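Local coordinates for hypothetical protein (Caulobacter crescentus, PDB 4GOQ) that is of unknown function but belongs to the DUF1491 family and folds as a compact single chain with helices against a five-stranded mixed sheet, at residues Ala36-Ala41 with Ile90-Ile95. Residues are numbered along the deposited sequence; the frame is centred on the assembly and turned at random.
Sequences AVLVKA and IWVVEI
Lys40 and Glu94 are cross-strand neighbours whose extended side chains run side by side off the same face of the sheet. With CG anti to the backbone N (chi1 -177°), Lys40 lies beside Glu94, its CD 4.0 Å from Glu94 CG. The salt bridge follows: Lys40 NZ stands 2.8 Å from Glu94 OE2, meeting that oxygen from above the carboxylate plane. The same ammonium also bridges to Asp77 of helix 74-86 and to Glu73, so one lysine serves three acids. A methionine in its place would probably leave Glu94, Asp77 and Glu73 to repel one another without their shared positive charge. Leu38, on the same face, receives Ile90 obliquely: Ile90 CD1 lies 3.6 Å from Leu38 CG, while Leu38 CB sits 4.2 Å from Val92 CG2. On the reverse face Ile95 CD1 meets Val39 CG1 at 4.0 Å, and Val93 and Ile95 pack on helix 6-19. Between the faces, five backbone bonds alternate across the strands, from Trp91 N to Ala36 O through to Ile95 N to Lys40 O at 2.8 Å. This is the in-register parallel pairing of strands 37-43 and 91-97 in a mixed five-stranded sheet between helices 6-19 and 74-86.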
loop_
_atom_site.group_PDB
_atom_site.type_symbol
_atom_site.label_atom_id
_atom_site.label_comp_id
_atom_site.label_asym_id
_atom_site.label_seq_id
_atom_site.Cartn_x
_atom_site.Cartn_y
_atom_site.Cartn_z
ATOM N N ALA A 36 -0.811 -10.214 -3.602
ATOM C CA ALA A 36 -1.574 -8.983 -3.375
ATOM C C ALA A 36 -0.685 -7.960 -2.676
ATOM O O ALA A 36 0.350 -8.330 -2.134
ATOM C CB ALA A 36 -2.778 -9.286 -2.516
ATOM N N VAL A 37 -1.094 -6.691 -2.636
ATOM C CA VAL A 37 -0.307 -5.624 -2.012
ATOM C C VAL A 37 -1.166 -4.774 -1.067
ATOM O O VAL A 37 -2.292 -4.420 -1.410
ATOM C CB VAL A 37 0.368 -4.687 -3.071
ATOM C CG1 VAL A 37 1.232 -3.615 -2.397
ATOM C CG2 VAL A 37 1.213 -5.468 -4.085
ATOM N N LEU A 38 -0.610 -4.465 0.124
ATOM C CA LEU A 38 -1.139 -3.494 1.072
ATOM C C LEU A 38 -0.201 -2.319 1.049
ATOM O O LEU A 38 0.997 -2.512 1.193
ATOM C CB LEU A 38 -1.229 -4.025 2.524
ATOM C CG LEU A 38 -2.335 -4.971 2.932
ATOM C CD1 LEU A 38 -2.308 -5.151 4.465
ATOM C CD2 LEU A 38 -3.729 -4.459 2.498
ATOM N N VAL A 39 -0.721 -1.101 0.925
ATOM C CA VAL A 39 0.121 0.088 0.962
ATOM C C VAL A 39 -0.274 0.922 2.172
ATOM O O VAL A 39 -1.430 1.308 2.287
ATOM C CB VAL A 39 0.043 0.923 -0.348
ATOM C CG1 VAL A 39 0.889 2.198 -0.247
ATOM C CG2 VAL A 39 0.453 0.090 -1.553
ATOM N N LYS A 40 0.687 1.187 3.058
ATOM C CA LYS A 40 0.497 2.046 4.230
ATOM C C LYS A 40 1.133 3.388 3.925
ATOM O O LYS A 40 2.345 3.458 3.794
ATOM C CB LYS A 40 1.140 1.408 5.468
ATOM C CG LYS A 40 0.920 2.231 6.753
ATOM C CD LYS A 40 1.728 1.524 7.873
ATOM C CE LYS A 40 1.703 2.237 9.165
ATOM N NZ LYS A 40 2.740 1.673 10.086
ATOM N N ALA A 41 0.325 4.450 3.788
ATOM C CA ALA A 41 0.842 5.781 3.476
ATOM C C ALA A 41 0.790 6.640 4.734
ATOM O O ALA A 41 -0.282 6.874 5.273
ATOM C CB ALA A 41 0.031 6.405 2.346
ATOM N N ILE A 90 0.927 -12.030 0.663
ATOM C CA ILE A 90 0.753 -10.577 0.591
ATOM C C ILE A 90 2.066 -9.768 0.802
ATOM O O ILE A 90 2.928 -10.110 1.623
ATOM C CB ILE A 90 -0.363 -10.088 1.573
ATOM C CG1 ILE A 90 -1.033 -8.804 1.059
ATOM C CG2 ILE A 90 0.143 -9.946 3.045
ATOM C CD1 ILE A 90 -2.412 -8.401 1.796
ATOM N N TRP A 91 2.166 -8.670 0.049
ATOM C CA TRP A 91 3.198 -7.655 0.165
ATOM C C TRP A 91 2.683 -6.550 1.037
ATOM O O TRP A 91 1.480 -6.281 1.050
ATOM C CB TRP A 91 3.539 -7.046 -1.212
ATOM C CG TRP A 91 4.291 -7.957 -2.136
ATOM C CD1 TRP A 91 3.801 -9.032 -2.811
ATOM C CD2 TRP A 91 5.645 -7.795 -2.561
ATOM N NE1 TRP A 91 4.775 -9.564 -3.625
ATOM C CE2 TRP A 91 5.923 -8.830 -3.482
ATOM C CE3 TRP A 91 6.664 -6.880 -2.235
ATOM C CZ2 TRP A 91 7.174 -8.972 -4.099
ATOM C CZ3 TRP A 91 7.909 -7.026 -2.829
ATOM C CH2 TRP A 91 8.154 -8.062 -3.754
ATOM N N VAL A 92 3.581 -5.886 1.757
ATOM C CA VAL A 92 3.221 -4.703 2.522
ATOM C C VAL A 92 4.273 -3.671 2.186
ATOM O O VAL A 92 5.470 -3.948 2.315
ATOM C CB VAL A 92 3.071 -4.927 4.061
ATOM C CG1 VAL A 92 2.723 -3.604 4.772
ATOM C CG2 VAL A 92 2.006 -5.998 4.370
ATOM N N VAL A 93 3.829 -2.487 1.751
ATOM C CA VAL A 93 4.722 -1.401 1.374
ATOM C C VAL A 93 4.396 -0.223 2.250
ATOM O O VAL A 93 3.224 0.164 2.343
ATOM C CB VAL A 93 4.617 -1.041 -0.142
ATOM C CG1 VAL A 93 5.487 0.172 -0.454
ATOM C CG2 VAL A 93 5.029 -2.232 -1.030
ATOM N N GLU A 94 5.405 0.328 2.930
ATOM C CA GLU A 94 5.158 1.482 3.803
ATOM C C GLU A 94 5.827 2.689 3.170
ATOM O O GLU A 94 6.976 2.612 2.726
ATOM C CB GLU A 94 5.685 1.192 5.238
ATOM C CG GLU A 94 5.348 2.265 6.251
ATOM C CD GLU A 94 5.552 1.840 7.699
ATOM O OE1 GLU A 94 6.334 0.895 7.941
ATOM O OE2 GLU A 94 4.932 2.455 8.595
ATOM N N ILE A 95 5.063 3.780 3.031
ATOM C CA ILE A 95 5.547 5.009 2.432
ATOM C C ILE A 95 5.370 6.123 3.454
ATOM O O ILE A 95 4.262 6.348 3.941
ATOM C CB ILE A 95 4.823 5.312 1.084
ATOM C CG1 ILE A 95 5.088 4.180 0.020
ATOM C CG2 ILE A 95 5.232 6.697 0.553
ATOM C CD1 ILE A 95 4.229 4.226 -1.147
#